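Local coordinates for protein glutathione reductase (Bartonella henselae, PDB 3O0H) that probably catalyses the NADPH-dependent reduction of glutathione disulfide to glutathione, using bound FAD and a redox-active disulfide, as in other glutathione reductases, at residues N110-I113 / S114-E117; F138-E141 / H142-E145; C178-S181 / N182-F185; V414-G417 / E418-I421; L447-D450 / I451-T455. All coordinates share one frame; numbering follows the deposited sequence.

Interaction 1. Residues N110-I113 / S114-E117; sequences NKEI and SRLE
Glu112 and Arg115, three residues apart on helix 102-126, lie side by side and point the same way, so that carboxylate and guanidinium meet edge to edge, their planes tilted 30° apart. Arg115 offers its NE side: NE donates to Glu112 OE1 at 2.9 Å, and NH2 donates to Glu112 OE2 at 2.8 Å on the syn lone pair. Both acceptors sit close to the guanidinium plane. Glu112 turns its carboxylate toward Arg115 through a bend at chi2 (58°), while the arginine chain runs out straight and folds at chi3. Leu116 CG lies 3.9 Å from Glu112 OE2, and Val401 of the second subunit packs on both partners of the pair. On another side of the helix, Ser114 OG lies 2.6 Å from a water that also makes a weak bond to Asn110 OD1, one turn earlier. Glu117 carries its carboxylate to Arg59. Main-chain bonds such as Glu117 N to Ile113 O, 2.9 Å, join the turns. With one nitrogen on each oxygen, the bidentate salt bridge fixes the rotation of both groups and would probably favour their charged forms beside the subunit interface.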
loop_
_atom_site.group_PDB
_atom_site.type_symbol
_atom_site.label_atom_id
_atom_site.label_comp_id
_atom_site.label_asym_id
_atom_site.label_seq_id
_atom_site.Cartn_x
_atom_site.Cartn_y
_atom_site.Cartn_z
ATOM N N ASN B 110 10.348 -24.375 -0.998
ATOM C CA ASN B 110 10.571 -25.428 0.005
ATOM C C ASN B 110 11.479 -24.994 1.154
ATOM O O ASN B 110 11.253 -25.397 2.291
ATOM C CB ASN B 110 11.184 -26.657 -0.638
ATOM C CG ASN B 110 10.175 -27.464 -1.421
ATOM O OD1 ASN B 110 8.997 -27.490 -1.058
ATOM N ND2 ASN B 110 10.638 -28.148 -2.485
ATOM N N LYS B 111 12.504 -24.200 0.866
ATOM C CA LYS B 111 13.406 -23.716 1.955
ATOM C C LYS B 111 12.562 -22.839 2.900
ATOM O O LYS B 111 12.642 -22.951 4.131
ATOM C CB LYS B 111 14.569 -22.906 1.390
ATOM C CG LYS B 111 15.570 -22.366 2.434
ATOM C CD LYS B 111 16.796 -21.719 1.762
ATOM C CE LYS B 111 17.865 -21.305 2.785
ATOM N NZ LYS B 111 18.832 -20.355 2.149
ATOM N N GLU B 112 11.751 -21.971 2.309
ATOM C CA GLU B 112 11.004 -20.994 3.094
ATOM C C GLU B 112 9.896 -21.621 3.909
ATOM O O GLU B 112 9.707 -21.249 5.086
ATOM C CB GLU B 112 10.444 -19.878 2.205
ATOM C CG GLU B 112 9.579 -18.834 2.937
ATOM C CD GLU B 112 10.293 -18.130 4.083
ATOM O OE1 GLU B 112 11.531 -18.319 4.289
ATOM O OE2 GLU B 112 9.612 -17.374 4.803
ATOM N N ILE B 113 9.161 -22.562 3.335
ATOM C CA ILE B 113 8.086 -23.191 4.094
ATOM C C ILE B 113 8.665 -24.124 5.190
ATOM O O ILE B 113 8.078 -24.215 6.278
ATOM C CB ILE B 113 6.993 -23.941 3.232
ATOM C CG1 ILE B 113 7.523 -25.249 2.628
ATOM C CG2 ILE B 113 6.360 -22.998 2.164
ATOM C CD1 ILE B 113 6.476 -26.133 1.867
ATOM N N SER B 114 9.799 -24.774 4.919
ATOM C CA SER B 114 10.504 -25.519 5.983
ATOM C C SER B 114 10.991 -24.647 7.158
ATOM O O SER B 114 10.921 -25.062 8.313
ATOM C CB SER B 114 11.635 -26.386 5.405
ATOM O OG SER B 114 11.024 -27.345 4.523
ATOM N N ARG B 115 11.443 -23.429 6.873
ATOM C CA ARG B 115 11.845 -22.473 7.900
ATOM C C ARG B 115 10.641 -22.114 8.788
ATOM O O ARG B 115 10.704 -22.214 10.024
ATOM C CB ARG B 115 12.400 -21.206 7.259
ATOM C CG ARG B 115 13.076 -20.226 8.227
ATOM C CD ARG B 115 13.473 -18.918 7.536
ATOM N NE ARG B 115 12.324 -18.137 7.076
ATOM C CZ ARG B 115 11.672 -17.250 7.816
ATOM N NH1 ARG B 115 12.041 -17.005 9.080
ATOM N NH2 ARG B 115 10.673 -16.581 7.283
ATOM N N LEU B 116 9.543 -21.740 8.144
ATOM C CA LEU B 116 8.309 -21.397 8.853
ATOM C C LEU B 116 7.772 -22.569 9.691
ATOM O O LEU B 116 7.461 -22.413 10.874
ATOM C CB LEU B 116 7.249 -20.978 7.840
ATOM C CG LEU B 116 7.558 -19.652 7.140
ATOM C CD1 LEU B 116 6.393 -19.338 6.180
ATOM C CD2 LEU B 116 7.779 -18.475 8.131
ATOM N N GLU B 117 7.690 -23.737 9.065
ATOM C CA GLU B 117 7.367 -24.994 9.751
ATOM C C GLU B 117 8.208 -25.191 11.011
ATOM O O GLU B 117 7.675 -25.481 12.080
ATOM C CB GLU B 117 7.557 -26.171 8.787
ATOM C CG GLU B 117 7.304 -27.579 9.386
ATOM C CD GLU B 117 7.683 -28.664 8.400
ATOM O OE1 GLU B 117 8.599 -28.426 7.600
ATOM O OE2 GLU B 117 7.096 -29.746 8.407
HETATM O O HOH W 1 9.635 -27.802 2.323
#

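Interaction 2. Residues F138-E141 / H142-E145; sequences FVDE and HTLE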
loop_
_atom_site.group_PDB
_atom_site.type_symbol
_atom_site.label_atom_id
_atom_site.label_comp_id
_atom_site.label_asym_id
_atom_site.label_seq_id
_atom_site.Cartn_x
_atom_site.Cartn_y
_atom_site.Cartn_z
ATOM N N PHE B 138 -11.399 -39.457 17.207
ATOM C CA PHE B 138 -12.092 -39.722 18.483
ATOM C C PHE B 138 -12.405 -41.197 18.628
ATOM O O PHE B 138 -12.834 -41.858 17.675
ATOM C CB PHE B 138 -13.414 -38.952 18.598
ATOM C CG PHE B 138 -13.260 -37.451 18.743
ATOM C CD1 PHE B 138 -13.165 -36.639 17.638
ATOM C CD2 PHE B 138 -13.277 -36.860 19.995
ATOM C CE1 PHE B 138 -13.045 -35.253 17.780
ATOM C CE2 PHE B 138 -13.181 -35.499 20.152
ATOM C CZ PHE B 138 -13.071 -34.693 19.048
ATOM N N VAL B 139 -12.206 -41.693 19.848
ATOM C CA VAL B 139 -12.676 -42.994 20.279
ATOM C C VAL B 139 -13.985 -42.837 21.091
ATOM O O VAL B 139 -14.887 -43.639 20.981
ATOM C CB VAL B 139 -11.626 -43.649 21.216
ATOM C CG1 VAL B 139 -12.212 -44.879 21.915
ATOM C CG2 VAL B 139 -10.396 -44.006 20.427
ATOM N N ASP B 140 -14.012 -41.820 21.930
ATOM C CA ASP B 140 -15.166 -41.391 22.713
ATOM C C ASP B 140 -15.014 -39.887 23.066
ATOM O O ASP B 140 -14.174 -39.211 22.516
ATOM C CB ASP B 140 -15.380 -42.265 23.956
ATOM C CG ASP B 140 -14.324 -42.090 25.023
ATOM O OD1 ASP B 140 -13.551 -41.113 25.003
ATOM O OD2 ASP B 140 -14.265 -42.994 25.910
ATOM N N GLU B 141 -15.895 -39.384 23.925
ATOM C CA GLU B 141 -15.909 -37.975 24.260
ATOM C C GLU B 141 -14.595 -37.381 24.819
ATOM O O GLU B 141 -14.359 -36.175 24.636
ATOM C CB GLU B 141 -17.067 -37.714 25.208
ATOM C CG GLU B 141 -18.403 -38.030 24.604
ATOM C CD GLU B 141 -18.961 -39.450 24.836
ATOM O OE1 GLU B 141 -18.217 -40.448 25.101
ATOM O OE2 GLU B 141 -20.199 -39.535 24.722
ATOM N N HIS B 142 -13.758 -38.188 25.460
ATOM C CA HIS B 142 -12.506 -37.727 26.069
ATOM C C HIS B 142 -11.248 -38.436 25.573
ATOM O O HIS B 142 -10.144 -38.176 26.078
ATOM C CB HIS B 142 -12.601 -37.931 27.576
ATOM C CG HIS B 142 -13.404 -36.882 28.255
ATOM N ND1 HIS B 142 -12.937 -35.593 28.430
ATOM C CD2 HIS B 142 -14.642 -36.922 28.804
ATOM C CE1 HIS B 142 -13.863 -34.884 29.045
ATOM N NE2 HIS B 142 -14.895 -35.670 29.304
ATOM N N THR B 143 -11.371 -39.268 24.550
ATOM C CA THR B 143 -10.259 -40.117 24.162
ATOM C C THR B 143 -10.023 -40.069 22.665
ATOM O O THR B 143 -10.960 -40.227 21.874
ATOM C CB THR B 143 -10.514 -41.589 24.570
ATOM O OG1 THR B 143 -11.006 -41.634 25.919
ATOM C CG2 THR B 143 -9.235 -42.423 24.443
ATOM N N LEU B 144 -8.758 -39.864 22.291
ATOM C CA LEU B 144 -8.355 -39.885 20.913
ATOM C C LEU B 144 -7.469 -41.081 20.665
ATOM O O LEU B 144 -6.766 -41.534 21.587
ATOM C CB LEU B 144 -7.567 -38.645 20.570
ATOM C CG LEU B 144 -8.238 -37.289 20.732
ATOM C CD1 LEU B 144 -9.670 -37.307 20.158
ATOM C CD2 LEU B 144 -8.168 -36.759 22.224
ATOM N N GLU B 145 -7.490 -41.563 19.424
ATOM C CA GLU B 145 -6.578 -42.578 18.978
ATOM C C GLU B 145 -5.671 -42.040 17.889
ATOM O O GLU B 145 -6.120 -41.328 16.985
ATOM C CB GLU B 145 -7.344 -43.804 18.502
ATOM C CG GLU B 145 -6.429 -44.973 18.126
ATOM C CD GLU B 145 -7.183 -46.274 17.801
ATOM O OE1 GLU B 145 -6.882 -46.870 16.779
ATOM O OE2 GLU B 145 -8.025 -46.735 18.586
#
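The chain doubles back between Phe138 and Leu144, an antiparallel non-hydrogen-bonded pair, and Val139 N donates to Thr143 O at 2.8 Å to hold the two arms together. Leu144 lies alongside Phe138, and its CD1 methyl sits over one face of the ring, displaced toward the rim, in a CH-pi contact 3.9 Å from the ring centroid. Val139 lies on another side of the turn, where its CG2 reaches Glu145 CB at 3.6 Å; the Glu145 carboxylate goes on to Arg152. This is the hairpin joining strands 136-138 and 143-146 of the three-stranded antiparallel sheet in the FAD-binding part of the fold, and Phe138 and Leu144 face strands 27-32 and 158-160 of the parallel sheet. At the bend, Asp140 accepts twice through OD1. Thr143 OG1 donates to it at 2.8 Å, on the syn side, and His142 N donates at 3.0 Å from the opposite face of the carboxylate. Asp140 CG is placed between its own backbone N and carbonyl carbon (chi1 70°), which swings the carboxylate over the turn toward both donors. The imidazole of His142 is held from outside: ND1 bonds to Ala155 O, and the ring stacks with His320 and Phe25.

Interaction 3. Residues C178-S181 / N182-F185; sequences CLTS and NEIF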
loop_
_atom_site.group_PDB
_atom_site.type_symbol
_atom_site.label_atom_id
_atom_site.label_comp_id
_atom_site.label_asym_id
_atom_site.label_seq_id
_atom_site.Cartn_x
_atom_site.Cartn_y
_atom_site.Cartn_z
ATOM N N CYS B 178 -6.196 -35.269 -12.318
ATOM C CA CYS B 178 -5.972 -33.851 -12.171
ATOM C C CYS B 178 -5.207 -33.529 -10.887
ATOM O O CYS B 178 -5.247 -34.277 -9.916
ATOM C CB CYS B 178 -7.283 -33.092 -12.161
ATOM S SG CYS B 178 -8.268 -33.356 -13.678
ATOM N N LEU B 179 -4.551 -32.379 -10.918
ATOM C CA LEU B 179 -3.849 -31.824 -9.782
ATOM C C LEU B 179 -4.818 -31.008 -8.961
ATOM O O LEU B 179 -5.838 -30.518 -9.492
ATOM C CB LEU B 179 -2.781 -30.848 -10.274
ATOM C CG LEU B 179 -1.640 -31.338 -11.161
ATOM C CD1 LEU B 179 -0.997 -30.122 -11.841
ATOM C CD2 LEU B 179 -0.612 -32.111 -10.414
ATOM N N THR B 180 -4.482 -30.828 -7.688
ATOM C CA THR B 180 -5.142 -29.827 -6.871
ATOM C C THR B 180 -4.096 -28.849 -6.291
ATOM O O THR B 180 -2.878 -28.959 -6.593
ATOM C CB THR B 180 -5.901 -30.490 -5.741
ATOM O OG1 THR B 180 -4.973 -30.979 -4.766
ATOM C CG2 THR B 180 -6.795 -31.650 -6.291
ATOM N N SER B 181 -4.552 -27.925 -5.429
ATOM C CA SER B 181 -3.640 -26.978 -4.806
ATOM C C SER B 181 -2.643 -27.738 -3.943
ATOM O O SER B 181 -1.548 -27.226 -3.676
ATOM C CB SER B 181 -4.377 -25.910 -3.953
ATOM O OG SER B 181 -5.157 -26.519 -2.966
ATOM N N ASN B 182 -2.988 -28.963 -3.522
ATOM C CA ASN B 182 -2.049 -29.802 -2.780
ATOM C C ASN B 182 -0.809 -30.234 -3.596
ATOM O O ASN B 182 0.237 -30.569 -3.001
ATOM C CB ASN B 182 -2.744 -31.042 -2.217
ATOM C CG ASN B 182 -3.563 -30.745 -0.944
ATOM O OD1 ASN B 182 -3.589 -29.605 -0.441
ATOM N ND2 ASN B 182 -4.214 -31.780 -0.411
ATOM N N GLU B 183 -0.925 -30.250 -4.924
ATOM C CA GLU B 183 0.139 -30.780 -5.799
ATOM C C GLU B 183 0.771 -29.703 -6.683
ATOM O O GLU B 183 1.901 -29.864 -7.113
ATOM C CB GLU B 183 -0.405 -31.895 -6.698
ATOM C CG GLU B 183 -0.771 -33.173 -5.947
ATOM C CD GLU B 183 -2.162 -33.082 -5.297
ATOM O OE1 GLU B 183 -3.080 -32.437 -5.848
ATOM O OE2 GLU B 183 -2.315 -33.636 -4.212
ATOM N N ILE B 184 0.063 -28.593 -6.862
ATOM C CA ILE B 184 0.354 -27.582 -7.865
ATOM C C ILE B 184 1.715 -26.893 -7.682
ATOM O O ILE B 184 2.338 -26.467 -8.669
ATOM C CB ILE B 184 -0.792 -26.515 -7.933
ATOM C CG1 ILE B 184 -0.742 -25.757 -9.230
ATOM C CG2 ILE B 184 -0.686 -25.498 -6.747
ATOM C CD1 ILE B 184 -0.992 -26.599 -10.479
ATOM N N PHE B 185 2.168 -26.791 -6.441
ATOM C CA PHE B 185 3.415 -26.104 -6.119
ATOM C C PHE B 185 4.641 -26.923 -6.475
ATOM O O PHE B 185 5.760 -26.367 -6.526
ATOM C CB PHE B 185 3.470 -25.773 -4.620
ATOM C CG PHE B 185 2.405 -24.806 -4.182
ATOM C CD1 PHE B 185 2.421 -23.490 -4.617
ATOM C CD2 PHE B 185 1.371 -25.211 -3.342
ATOM C CE1 PHE B 185 1.427 -22.594 -4.223
ATOM C CE2 PHE B 185 0.352 -24.306 -2.956
ATOM C CZ PHE B 185 0.402 -23.022 -3.363
HETATM O O HOH W 2 -3.539 -26.787 -0.885
#
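Asn182 follows Ser181, and its N-H donates to Thr180 OG1 at 3.1 Å; a water bridges Asn182 OD1 and Ser181 OG, donating to the amide oxygen and accepting from the hydroxyl. Glu183 folds back on Thr180. Its chain bends at chi2 (82°), bringing OE1 to two donors of that residue: the hydroxyl OG1 at 2.6 Å, on the syn side, and the amide N at 2.8 Å, nearly along the C-O axis. In return Glu183 N donates to Thr180 O at 2.9 Å, from well above the carbonyl plane. The aliphatic part of Glu183 is used too, since CB meets Leu179 CD2 at 3.7 Å. Next comes Ile184, whose side chain crosses that of Leu179 at about a right angle, CD1 against CD1 at 3.8 Å; it also touches Phe206 and Phe210 of helix 201-212, and CG2 sits over the face of the Phe185 ring. Phe185 brings CE2 to within 3.6 Å of Ser181 O, and Tyr75 meets its ring edge-to-face. Glu183 thus closes a tight turn in the linker between strands 164-166 and 193-197, where only its bond from Thr180 N resembles half a capping box, and Ser181 lines the FAD pocket.

Interaction 4. Residues V414-G417 / E418-I421; sequences VVDG and ESRI
Asp416 meets Ile421, Glu418 and Arg420 through its backbone N, carboxylate and backbone O. Its N-H gives a straight bond to Ile421 O (2.9 Å, 168° at the hydrogen), while OD1 accepts from Glu418 N at 3.0 Å, the donor standing above the carboxylate plane. Asp416 CG lies opposite its own N about the first torsion (chi1 171°), which sets the carboxylate over the amides of the turn. Three waters add further bonds: one lies 2.7 Å from both Asp416 OD1 and Glu418 OE1, though it has more acceptors within reach than protons, and two others donate to Asp416 OD2. The like-charged Asp416 OD1 and Glu418 OE1 are 4.2 Å apart, and the shared water probably eases their repulsion. This is the connection between antiparallel strands 409-416 and 422-428 of the dimerisation domain, and Arg420 takes the positive phi that lets the chain come round. Its N makes a weak, bent bond to Asp416 O. Ser419 OG accepts from Ile421 N at 3.0 Å, forming an ST turn, and shares one of the OD2 waters. Arg420 sends its guanidinium away from the turn, where NH1 is held by Glu389 and Tyr391 and NE by Asp450.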
loop_
_atom_site.group_PDB
_atom_site.type_symbol
_atom_site.label_atom_id
_atom_site.label_comp_id
_atom_site.label_asym_id
_atom_site.label_seq_id
_atom_site.Cartn_x
_atom_site.Cartn_y
_atom_site.Cartn_z
ATOM N N VAL B 414 -18.634 2.816 -1.547
ATOM C CA VAL B 414 -20.049 2.617 -1.581
ATOM C C VAL B 414 -20.560 3.246 -0.285
ATOM O O VAL B 414 -20.142 2.888 0.811
ATOM C CB VAL B 414 -20.414 1.152 -1.658
ATOM C CG1 VAL B 414 -21.945 1.022 -1.635
ATOM C CG2 VAL B 414 -19.860 0.480 -2.929
ATOM N N VAL B 415 -21.454 4.196 -0.411
ATOM C CA VAL B 415 -21.788 5.049 0.749
ATOM C C VAL B 415 -23.296 5.016 1.041
ATOM O O VAL B 415 -24.098 5.077 0.120
ATOM C CB VAL B 415 -21.239 6.484 0.502
ATOM C CG1 VAL B 415 -21.679 7.452 1.612
ATOM C CG2 VAL B 415 -19.687 6.432 0.367
ATOM N N ASP B 416 -23.668 4.912 2.318
ATOM C CA ASP B 416 -25.063 5.009 2.711
ATOM C C ASP B 416 -25.348 6.501 2.748
ATOM O O ASP B 416 -24.817 7.216 3.575
ATOM C CB ASP B 416 -25.278 4.317 4.068
ATOM C CG ASP B 416 -26.678 4.568 4.670
ATOM O OD1 ASP B 416 -27.490 5.262 4.050
ATOM O OD2 ASP B 416 -26.918 4.064 5.784
ATOM N N GLY B 417 -26.170 6.962 1.826
ATOM C CA GLY B 417 -26.528 8.393 1.705
ATOM C C GLY B 417 -27.218 9.039 2.900
ATOM O O GLY B 417 -27.147 10.244 3.073
ATOM N N GLU B 418 -27.893 8.254 3.729
ATOM C CA GLU B 418 -28.578 8.820 4.883
ATOM C C GLU B 418 -27.632 8.988 6.046
ATOM O O GLU B 418 -27.657 10.011 6.667
ATOM C CB GLU B 418 -29.752 7.961 5.328
ATOM C CG GLU B 418 -30.890 7.956 4.326
ATOM C CD GLU B 418 -31.958 6.909 4.660
ATOM O OE1 GLU B 418 -31.608 5.705 4.868
ATOM O OE2 GLU B 418 -33.146 7.294 4.663
ATOM N N SER B 419 -26.826 7.977 6.358
ATOM C CA SER B 419 -25.872 8.077 7.489
ATOM C C SER B 419 -24.520 8.698 7.065
ATOM O O SER B 419 -23.749 9.131 7.916
ATOM C CB SER B 419 -25.585 6.703 8.076
ATOM O OG SER B 419 -24.828 5.968 7.113
ATOM N N ARG B 420 -24.259 8.742 5.764
ATOM C CA ARG B 420 -22.938 9.109 5.198
ATOM C C ARG B 420 -21.827 8.068 5.506
ATOM O O ARG B 420 -20.681 8.251 5.103
ATOM C CB ARG B 420 -22.516 10.544 5.591
ATOM C CG ARG B 420 -23.355 11.675 4.876
ATOM C CD ARG B 420 -22.964 11.839 3.387
ATOM N NE ARG B 420 -21.668 12.524 3.140
ATOM C CZ ARG B 420 -21.041 12.585 1.953
ATOM N NH1 ARG B 420 -21.566 11.992 0.879
ATOM N NH2 ARG B 420 -19.889 13.261 1.819
ATOM N N ILE B 421 -22.165 6.948 6.148
ATOM C CA ILE B 421 -21.156 5.917 6.445
ATOM C C ILE B 421 -20.683 5.214 5.142
ATOM O O ILE B 421 -21.499 4.848 4.276
ATOM C CB ILE B 421 -21.670 4.892 7.470
ATOM C CG1 ILE B 421 -21.953 5.566 8.831
ATOM C CG2 ILE B 421 -20.632 3.816 7.674
ATOM C CD1 ILE B 421 -22.704 4.689 9.858
HETATM O O HOH W 3 -29.960 4.903 2.904
HETATM O O HOH W 4 -25.138 3.067 7.481
HETATM O O HOH W 5 -29.449 3.660 6.676
#

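Interaction 5. Residues L447-D450 / I451-T455; sequences LTKD and IFDKT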
loop_
_atom_site.group_PDB
_atom_site.type_symbol
_atom_site.label_atom_id
_atom_site.label_comp_id
_atom_site.label_asym_id
_atom_site.label_seq_id
_atom_site.Cartn_x
_atom_site.Cartn_y
_atom_site.Cartn_z
ATOM N N LEU B 447 -16.414 5.232 9.728
ATOM C CA LEU B 447 -16.133 6.610 9.373
ATOM C C LEU B 447 -16.996 7.018 8.190
ATOM O O LEU B 447 -17.264 6.217 7.274
ATOM C CB LEU B 447 -14.662 6.784 9.037
ATOM C CG LEU B 447 -13.687 6.648 10.213
ATOM C CD1 LEU B 447 -12.255 6.990 9.725
ATOM C CD2 LEU B 447 -14.045 7.566 11.408
ATOM N N THR B 448 -17.368 8.285 8.188
ATOM C CA THR B 448 -18.245 8.808 7.164
ATOM C C THR B 448 -17.394 9.299 5.998
ATOM O O THR B 448 -16.175 9.536 6.126
ATOM C CB THR B 448 -19.125 9.942 7.685
ATOM O OG1 THR B 448 -18.297 10.987 8.220
ATOM C CG2 THR B 448 -20.081 9.446 8.791
ATOM N N LYS B 449 -18.047 9.417 4.852
ATOM C CA LYS B 449 -17.401 9.853 3.647
ATOM C C LYS B 449 -16.779 11.250 3.833
ATOM O O LYS B 449 -15.721 11.552 3.258
ATOM C CB LYS B 449 -18.428 9.861 2.518
ATOM C CG LYS B 449 -17.880 10.334 1.164
ATOM C CD LYS B 449 -16.586 9.591 0.737
ATOM C CE LYS B 449 -16.272 9.890 -0.777
ATOM N NZ LYS B 449 -16.251 11.344 -1.096
ATOM N N ASP B 450 -17.417 12.083 4.668
ATOM C CA ASP B 450 -16.901 13.397 5.012
ATOM C C ASP B 450 -15.511 13.374 5.637
ATOM O O ASP B 450 -14.731 14.285 5.427
ATOM C CB ASP B 450 -17.896 14.123 5.929
ATOM C CG ASP B 450 -19.208 14.317 5.249
ATOM O OD1 ASP B 450 -19.246 15.210 4.384
ATOM O OD2 ASP B 450 -20.162 13.523 5.511
ATOM N N ILE B 451 -15.197 12.348 6.398
ATOM C CA ILE B 451 -13.894 12.250 7.047
ATOM C C ILE B 451 -12.833 11.865 6.015
ATOM O O ILE B 451 -11.696 12.360 6.080
ATOM C CB ILE B 451 -13.870 11.192 8.161
ATOM C CG1 ILE B 451 -14.833 11.556 9.317
ATOM C CG2 ILE B 451 -12.402 10.946 8.666
ATOM C CD1 ILE B 451 -14.696 12.918 9.909
ATOM N N PHE B 452 -13.187 10.982 5.078
ATOM C CA PHE B 452 -12.306 10.689 3.949
ATOM C C PHE B 452 -11.947 11.987 3.230
ATOM O O PHE B 452 -10.768 12.249 2.932
ATOM C CB PHE B 452 -12.967 9.718 2.944
ATOM C CG PHE B 452 -12.925 8.256 3.353
ATOM C CD1 PHE B 452 -13.666 7.775 4.422
ATOM C CD2 PHE B 452 -12.186 7.342 2.618
ATOM C CE1 PHE B 452 -13.654 6.420 4.788
ATOM C CE2 PHE B 452 -12.150 5.965 2.993
ATOM C CZ PHE B 452 -12.886 5.511 4.077
ATOM N N ASP B 453 -12.963 12.802 2.921
ATOM C CA ASP B 453 -12.741 14.033 2.158
ATOM C C ASP B 453 -11.910 15.061 2.929
ATOM O O ASP B 453 -11.257 15.912 2.325
ATOM C CB ASP B 453 -14.070 14.690 1.792
ATOM C CG ASP B 453 -14.877 13.900 0.805
ATOM O OD1 ASP B 453 -14.406 12.867 0.304
ATOM O OD2 ASP B 453 -16.002 14.343 0.521
ATOM N N LYS B 454 -11.999 15.023 4.258
ATOM C CA LYS B 454 -11.295 15.972 5.120
ATOM C C LYS B 454 -9.814 15.586 5.271
ATOM O O LYS B 454 -8.991 16.380 5.713
ATOM C CB LYS B 454 -11.942 15.977 6.523
ATOM C CG LYS B 454 -11.826 17.250 7.292
ATOM C CD LYS B 454 -12.767 17.280 8.542
ATOM C CE LYS B 454 -12.502 16.138 9.532
ATOM N NZ LYS B 454 -13.100 16.342 10.929
ATOM N N THR B 455 -9.490 14.362 4.930
ATOM C CA THR B 455 -8.122 13.867 5.092
ATOM C C THR B 455 -7.236 14.481 4.017
ATOM O O THR B 455 -7.526 14.367 2.814
ATOM C CB THR B 455 -8.093 12.344 5.030
ATOM O OG1 THR B 455 -8.902 11.787 6.104
ATOM C CG2 THR B 455 -6.616 11.831 5.098
HETATM O O HOH W 6 -18.166 13.314 -0.576
#
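Lys449 and Asp453, one helical turn apart, carry the charged contact: NZ donates to Asp453 OD1 at 2.8 Å, meeting its syn lone pair. The lysine chain is folded at chi2 (51°) and again at chi4, and the two bends curl the ammonium back toward the aspartate. A water closes the triangle, accepting from Lys449 NZ at 2.8 Å and donating to Asp453 OD2 at 2.6 Å. Around this pair, Met469 O takes another bond from the ammonium and Tyr391 makes a cation-pi contact with it, so the charge of this buried lysine is met by several groups. The pair spans one turn of the short helix 449-454 of the dimerisation domain, with Thr448 at the N-cap position, although its side chain makes no capping bond. Asp453 N donates to Lys449 O and Ile451 N to Thr448 O, both at 3.0 Å. On another side of the helix the contacts are apolar. Leu447 and Ile451 cross at about a right angle, CD1 to CG2 at 4.1 Å, and Leu447 CB approaches Phe452 CE1 at 4.4 Å; the Phe452 ring has Thr448 O at its edge. Farther out, Leu447 packs on Leu447 of the second subunit, Ile451 on its Gly445 and Phe452 on its Ile441. Asp450 has Arg420 as partner, and Thr455 OG1 donates to Ile451 O at 2.9 Å.

Overall arrangement
Interactions 4 and 5 are the only two that touch: the turn 418-421 leans on the start of helix 449-454, with Arg420 salt-bridged to Asp450 and its carbonyl probably bonded to Lys449 N. Interactions 1, 2 and 3 share the nucleotide- and flavin-binding part of the chain. All five mix buried and more exposed residues, but interaction 3, beside FAD, lies about 16 Å from the chain centre, whereas the centres of interactions 2, 4 and 5 lie about 29 to 32 Å out. Interactions 1 and 5 reach the second subunit, and each has a salt bridge along one helix. Interactions 2, 3 and 4 instead tie non-helical turns through an acidic side chain taking main-chain amides.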